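Local structure of tRNA (Adenine(22)-N(1))-methyltransferase (Mycoplasma capricolum subsp. capricolum, 6QE6) at residues A[183-195]-A[233-245]. The protein probably methylates N1 of adenine 22 in tRNA, and binds the cofactor product S-adenosyl-L-homocysteine. Residues are numbered along the deposited sequence; the frame is centred on the assembly and turned at random.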
loop_
_atom_site.group_PDB
_atom_site.type_symbol
_atom_site.label_atom_id
_atom_site.label_comp_id
_atom_site.label_asym_id
_atom_site.label_seq_id
_atom_site.Cartn_x
_atom_site.Cartn_y
_atom_site.Cartn_z
ATOM N N LEU A 183 -10.280 -13.689 -7.903
ATOM C CA LEU A 183 -10.369 -12.448 -8.662
ATOM C C LEU A 183 -10.392 -12.696 -10.173
ATOM O O LEU A 183 -9.556 -13.426 -10.715
ATOM C CB LEU A 183 -9.195 -11.542 -8.306
ATOM C CG LEU A 183 -9.230 -10.936 -6.905
ATOM C CD1 LEU A 183 -8.455 -9.624 -6.861
ATOM C CD2 LEU A 183 -10.662 -10.726 -6.456
ATOM N N GLU A 184 -11.335 -12.054 -10.854
ATOM C CA GLU A 184 -11.300 -11.985 -12.308
ATOM C C GLU A 184 -10.063 -11.217 -12.771
ATOM O O GLU A 184 -9.433 -10.482 -12.002
ATOM C CB GLU A 184 -12.571 -11.327 -12.832
ATOM C CG GLU A 184 -13.802 -12.192 -12.635
ATOM C CD GLU A 184 -15.067 -11.380 -12.376
ATOM O OE1 GLU A 184 -15.949 -11.863 -11.629
ATOM O OE2 GLU A 184 -15.186 -10.257 -12.914
ATOM N N GLU A 185 -9.698 -11.400 -14.043
ATOM C CA GLU A 185 -8.453 -10.790 -14.489
ATOM C C GLU A 185 -8.578 -9.278 -14.548
ATOM O O GLU A 185 -7.592 -8.575 -14.305
ATOM C CB GLU A 185 -8.010 -11.345 -15.841
ATOM C CG GLU A 185 -8.752 -10.803 -17.040
ATOM C CD GLU A 185 -7.849 -10.650 -18.271
ATOM O OE1 GLU A 185 -7.657 -9.502 -18.764
ATOM O OE2 GLU A 185 -7.319 -11.688 -18.729
ATOM N N LEU A 186 -9.776 -8.753 -14.828
ATOM C CA LEU A 186 -9.952 -7.302 -14.762
ATOM C C LEU A 186 -9.807 -6.797 -13.332
ATOM O O LEU A 186 -9.314 -5.687 -13.122
ATOM C CB LEU A 186 -11.310 -6.879 -15.331
ATOM C CG LEU A 186 -11.406 -6.565 -16.818
ATOM C CD1 LEU A 186 -12.713 -5.831 -17.124
ATOM C CD2 LEU A 186 -10.211 -5.758 -17.286
ATOM N N GLU A 187 -10.221 -7.602 -12.344
ATOM C CA GLU A 187 -10.090 -7.203 -10.945
ATOM C C GLU A 187 -8.634 -7.185 -10.523
ATOM O O GLU A 187 -8.210 -6.303 -9.772
ATOM C CB GLU A 187 -10.874 -8.148 -10.050
ATOM C CG GLU A 187 -12.339 -7.883 -9.975
ATOM C CD GLU A 187 -13.044 -8.945 -9.169
ATOM O OE1 GLU A 187 -12.971 -10.127 -9.570
ATOM O OE2 GLU A 187 -13.638 -8.610 -8.119
ATOM N N ILE A 188 -7.857 -8.159 -10.984
ATOM C CA ILE A 188 -6.433 -8.149 -10.690
ATOM C C ILE A 188 -5.808 -6.866 -11.211
ATOM O O ILE A 188 -4.958 -6.246 -10.552
ATOM C CB ILE A 188 -5.768 -9.401 -11.286
ATOM C CG1 ILE A 188 -6.294 -10.648 -10.569
ATOM C CG2 ILE A 188 -4.273 -9.312 -11.172
ATOM C CD1 ILE A 188 -5.516 -11.918 -10.880
ATOM N N GLU A 189 -6.278 -6.410 -12.370
ATOM C CA GLU A 189 -5.698 -5.242 -13.007
ATOM C C GLU A 189 -6.065 -3.960 -12.267
ATOM O O GLU A 189 -5.208 -3.108 -12.025
ATOM C CB GLU A 189 -6.165 -5.183 -14.461
ATOM C CG GLU A 189 -5.652 -3.975 -15.181
ATOM C CD GLU A 189 -4.571 -4.321 -16.157
ATOM O OE1 GLU A 189 -4.496 -5.522 -16.515
ATOM O OE2 GLU A 189 -3.811 -3.405 -16.564
ATOM N N PHE A 190 -7.340 -3.809 -11.900
ATOM C CA PHE A 190 -7.855 -2.517 -11.478
ATOM C C PHE A 190 -8.498 -2.492 -10.104
ATOM O O PHE A 190 -8.872 -1.400 -9.651
ATOM C CB PHE A 190 -8.888 -2.001 -12.480
ATOM C CG PHE A 190 -8.368 -1.854 -13.860
ATOM C CD1 PHE A 190 -7.390 -0.912 -14.148
ATOM C CD2 PHE A 190 -8.877 -2.638 -14.893
ATOM C CE1 PHE A 190 -6.914 -0.757 -15.445
ATOM C CE2 PHE A 190 -8.417 -2.484 -16.204
ATOM C CZ PHE A 190 -7.432 -1.537 -16.477
ATOM N N GLY A 191 -8.675 -3.642 -9.449
ATOM C CA GLY A 191 -9.247 -3.674 -8.115
ATOM C C GLY A 191 -10.511 -4.505 -7.998
ATOM O O GLY A 191 -11.378 -4.409 -8.868
ATOM N N SER A 192 -10.626 -5.327 -6.944
ATOM C CA SER A 192 -11.860 -6.072 -6.681
ATOM C C SER A 192 -13.074 -5.155 -6.761
ATOM O O SER A 192 -13.107 -4.106 -6.113
ATOM C CB SER A 192 -11.811 -6.738 -5.296
ATOM O OG SER A 192 -10.531 -7.294 -4.986
ATOM N N LYS A 193 -14.066 -5.554 -7.575
ATOM C CA LYS A 193 -15.295 -4.770 -7.757
ATOM C C LYS A 193 -15.911 -4.354 -6.430
ATOM O O LYS A 193 -16.378 -3.214 -6.273
ATOM C CB LYS A 193 -16.331 -5.575 -8.532
ATOM C CG LYS A 193 -15.854 -6.185 -9.808
ATOM C CD LYS A 193 -16.963 -7.062 -10.379
ATOM C CE LYS A 193 -16.763 -8.541 -10.066
ATOM N NZ LYS A 193 -17.066 -9.374 -11.275
ATOM N N GLN A 194 -15.960 -5.294 -5.492
ATOM C CA GLN A 194 -16.394 -5.135 -4.115
ATOM C C GLN A 194 -15.987 -3.798 -3.495
ATOM O O GLN A 194 -16.795 -3.149 -2.828
ATOM C CB GLN A 194 -15.824 -6.308 -3.322
ATOM C CG GLN A 194 -15.623 -6.059 -1.879
ATOM C CD GLN A 194 -15.120 -7.295 -1.157
ATOM O OE1 GLN A 194 -14.305 -8.063 -1.693
ATOM N NE2 GLN A 194 -15.628 -7.513 0.059
ATOM N N PHE A 195 -14.742 -3.374 -3.714
ATOM C CA PHE A 195 -14.224 -2.169 -3.085
ATOM C C PHE A 195 -14.414 -0.916 -3.935
ATOM O O PHE A 195 -14.288 0.199 -3.406
ATOM C CB PHE A 195 -12.736 -2.351 -2.746
ATOM C CG PHE A 195 -12.438 -3.606 -1.947
ATOM C CD1 PHE A 195 -12.937 -3.769 -0.658
ATOM C CD2 PHE A 195 -11.659 -4.626 -2.487
ATOM C CE1 PHE A 195 -12.672 -4.932 0.082
ATOM C CE2 PHE A 195 -11.387 -5.799 -1.742
ATOM C CZ PHE A 195 -11.898 -5.943 -0.462
ATOM N N ARG A 233 -5.175 -1.846 -23.525
ATOM C CA ARG A 233 -5.328 -1.221 -22.216
ATOM C C ARG A 233 -6.631 -0.425 -22.151
ATOM O O ARG A 233 -7.441 -0.625 -21.238
ATOM C CB ARG A 233 -4.107 -0.349 -21.920
ATOM C CG ARG A 233 -3.629 -0.336 -20.468
ATOM C CD ARG A 233 -4.638 0.374 -19.601
ATOM N NE ARG A 233 -4.132 1.061 -18.391
ATOM C CZ ARG A 233 -3.854 0.469 -17.226
ATOM N NH1 ARG A 233 -3.446 1.203 -16.196
ATOM N NH2 ARG A 233 -3.971 -0.853 -17.086
ATOM N N ILE A 234 -6.879 0.431 -23.159
ATOM C CA ILE A 234 -8.084 1.266 -23.171
ATOM C C ILE A 234 -9.334 0.409 -23.067
ATOM O O ILE A 234 -10.240 0.698 -22.278
ATOM C CB ILE A 234 -8.143 2.142 -24.436
ATOM C CG1 ILE A 234 -7.238 3.360 -24.308
ATOM C CG2 ILE A 234 -9.582 2.598 -24.696
ATOM C CD1 ILE A 234 -6.868 3.960 -25.624
ATOM N N ASN A 235 -9.412 -0.647 -23.885
ATOM C CA ASN A 235 -10.589 -1.514 -23.870
ATOM C C ASN A 235 -10.738 -2.247 -22.547
ATOM O O ASN A 235 -11.866 -2.470 -22.091
ATOM C CB ASN A 235 -10.526 -2.529 -25.007
ATOM C CG ASN A 235 -10.641 -1.882 -26.371
ATOM O OD1 ASN A 235 -11.153 -0.762 -26.505
ATOM N ND2 ASN A 235 -10.168 -2.584 -27.394
ATOM N N LYS A 236 -9.622 -2.634 -21.922
ATOM C CA LYS A 236 -9.719 -3.261 -20.610
ATOM C C LYS A 236 -10.302 -2.285 -19.600
ATOM O O LYS A 236 -11.213 -2.644 -18.841
ATOM C CB LYS A 236 -8.352 -3.791 -20.175
ATOM C CG LYS A 236 -8.200 -5.286 -20.456
ATOM C CD LYS A 236 -6.768 -5.724 -20.778
ATOM C CE LYS A 236 -5.779 -5.306 -19.714
ATOM N NZ LYS A 236 -4.453 -5.983 -19.884
ATOM N N ILE A 237 -9.835 -1.026 -19.625
ATOM C CA ILE A 237 -10.335 -0.010 -18.701
ATOM C C ILE A 237 -11.825 0.206 -18.914
ATOM O O ILE A 237 -12.610 0.278 -17.958
ATOM C CB ILE A 237 -9.563 1.315 -18.868
ATOM C CG1 ILE A 237 -8.072 1.147 -18.573
ATOM C CG2 ILE A 237 -10.157 2.390 -17.979
ATOM C CD1 ILE A 237 -7.285 2.430 -18.732
ATOM N N ARG A 238 -12.226 0.350 -20.178
ATOM C CA ARG A 238 -13.624 0.606 -20.487
ATOM C C ARG A 238 -14.501 -0.542 -20.013
ATOM O O ARG A 238 -15.605 -0.323 -19.504
ATOM C CB ARG A 238 -13.787 0.829 -21.992
ATOM C CG ARG A 238 -15.233 0.895 -22.435
ATOM C CD ARG A 238 -15.920 2.049 -21.754
ATOM N NE ARG A 238 -15.254 3.302 -22.095
ATOM C CZ ARG A 238 -15.262 4.386 -21.320
ATOM N NH1 ARG A 238 -15.892 4.368 -20.145
ATOM N NH2 ARG A 238 -14.633 5.487 -21.718
ATOM N N LYS A 239 -14.034 -1.779 -20.179
ATOM C CA LYS A 239 -14.778 -2.906 -19.634
ATOM C C LYS A 239 -14.899 -2.781 -18.123
ATOM O O LYS A 239 -16.004 -2.863 -17.568
ATOM C CB LYS A 239 -14.117 -4.233 -20.037
ATOM C CG LYS A 239 -14.320 -4.569 -21.509
ATOM C CD LYS A 239 -13.822 -5.959 -21.894
ATOM C CE LYS A 239 -13.274 -5.979 -23.333
ATOM N NZ LYS A 239 -12.412 -7.167 -23.629
ATOM N N TYR A 240 -13.773 -2.544 -17.440
ATOM C CA TYR A 240 -13.815 -2.473 -15.983
ATOM C C TYR A 240 -14.688 -1.314 -15.518
ATOM O O TYR A 240 -15.485 -1.468 -14.585
ATOM C CB TYR A 240 -12.405 -2.359 -15.399
ATOM C CG TYR A 240 -12.397 -2.288 -13.886
ATOM C CD1 TYR A 240 -12.384 -3.443 -13.113
ATOM C CD2 TYR A 240 -12.419 -1.053 -13.223
ATOM C CE1 TYR A 240 -12.372 -3.384 -11.710
ATOM C CE2 TYR A 240 -12.413 -0.972 -11.818
ATOM C CZ TYR A 240 -12.388 -2.145 -11.071
ATOM O OH TYR A 240 -12.385 -2.074 -9.700
ATOM N N ILE A 241 -14.562 -0.149 -16.162
ATOM C CA ILE A 241 -15.460 0.956 -15.840
ATOM C C ILE A 241 -16.907 0.494 -15.929
ATOM O O ILE A 241 -17.716 0.751 -15.031
ATOM C CB ILE A 241 -15.201 2.163 -16.760
ATOM C CG1 ILE A 241 -13.835 2.788 -16.471
ATOM C CG2 ILE A 241 -16.278 3.226 -16.542
ATOM C CD1 ILE A 241 -13.551 4.040 -17.280
ATOM N N ASP A 242 -17.248 -0.231 -17.000
ATOM C CA ASP A 242 -18.644 -0.621 -17.200
ATOM C C ASP A 242 -19.144 -1.525 -16.080
ATOM O O ASP A 242 -20.325 -1.467 -15.711
ATOM C CB ASP A 242 -18.816 -1.305 -18.555
ATOM C CG ASP A 242 -18.756 -0.321 -19.728
ATOM O OD1 ASP A 242 -18.673 -0.803 -20.880
ATOM O OD2 ASP A 242 -18.780 0.926 -19.516
ATOM N N VAL A 243 -18.258 -2.330 -15.501
ATOM C CA VAL A 243 -18.671 -3.251 -14.450
ATOM C C VAL A 243 -18.937 -2.518 -13.129
ATOM O O VAL A 243 -19.883 -2.848 -12.405
ATOM C CB VAL A 243 -17.605 -4.342 -14.291
ATOM C CG1 VAL A 243 -17.914 -5.169 -13.091
ATOM C CG2 VAL A 243 -17.546 -5.182 -15.551
ATOM N N ILE A 244 -18.110 -1.526 -12.778
ATOM C CA ILE A 244 -18.265 -0.865 -11.479
ATOM C C ILE A 244 -19.139 0.375 -11.545
ATOM O O ILE A 244 -19.453 0.945 -10.487
ATOM C CB ILE A 244 -16.903 -0.500 -10.837
ATOM C CG1 ILE A 244 -16.081 0.426 -11.730
ATOM C CG2 ILE A 244 -16.083 -1.757 -10.508
ATOM C CD1 ILE A 244 -15.019 1.174 -10.964
ATOM N N ARG A 245 -19.551 0.799 -12.741
ATOM C CA ARG A 245 -20.231 2.076 -13.013
ATOM C C ARG A 245 -21.484 2.334 -12.178
ATOM O O ARG A 245 -22.415 1.530 -12.168
ATOM C CB ARG A 245 -20.593 2.136 -14.504
ATOM C CG ARG A 245 -21.159 3.460 -14.972
ATOM C CD ARG A 245 -20.576 3.908 -16.320
ATOM N NE ARG A 245 -20.802 5.341 -16.541
ATOM C CZ ARG A 245 -19.996 6.317 -16.115
ATOM N NH1 ARG A 245 -20.293 7.588 -16.362
ATOM N NH2 ARG A 245 -18.889 6.033 -15.445
#
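A knobs-into-holes contact joins the short helix 185-190 to the C-terminal helix 225-244, with Phe-190 as knob among Arg-233, Lys-236, Ile-237 and Tyr-240. Phe-190 CZ meets Ile-237 CG1 at 3.5 Å. Phe-190 CB sits over the centre of the Tyr-240 ring, a CH-pi contact 3.5 Å from the centroid and 3° off the normal. The two rings themselves lie obliquely, their planes 46° apart. Tyr-240 has CG anti to its backbone nitrogen (chi1 -180°), which lays the ring under Phe-190 and carries the hydroxyl on to the turn after the short helix. There Tyr-240 OH donates to Gly-191 O at 2.7 Å, from above the carbonyl plane. Gly-191 leaves the helix with positive phi.

The two helix axes cross nearly at right angles. They belong to the helical C-terminal part of the chain, which follows the mixed sheet of the methyltransferase domain and lies away from the cofactor pocket. Leu-186 spreads its two methyls over the facing side of the long helix, CD1 3.6 Å from Lys-239 CB and CD2 against Lys-236 O and CG.

Nearer the start of 233-245, Glu-189 joins two basic residues of the long helix. Glu-189 OE2 forms a salt bridge with Arg-233 NH2 at 2.6 Å, at the guanidinium edge, while Phe-190 CE1 lies over a guanidinium face. Glu-189 OE1 makes a weak, longer bridge to Lys-236 NZ (3.4 Å); the same oxygen also has a salt bridge to Lys-143, outside this helix pair. Beyond the turn, Lys-193 CD rests on Val-243 CG1 at 3.4 Å, and Lys-193 NZ forms a salt bridge with both carboxylate oxygens of Glu-184.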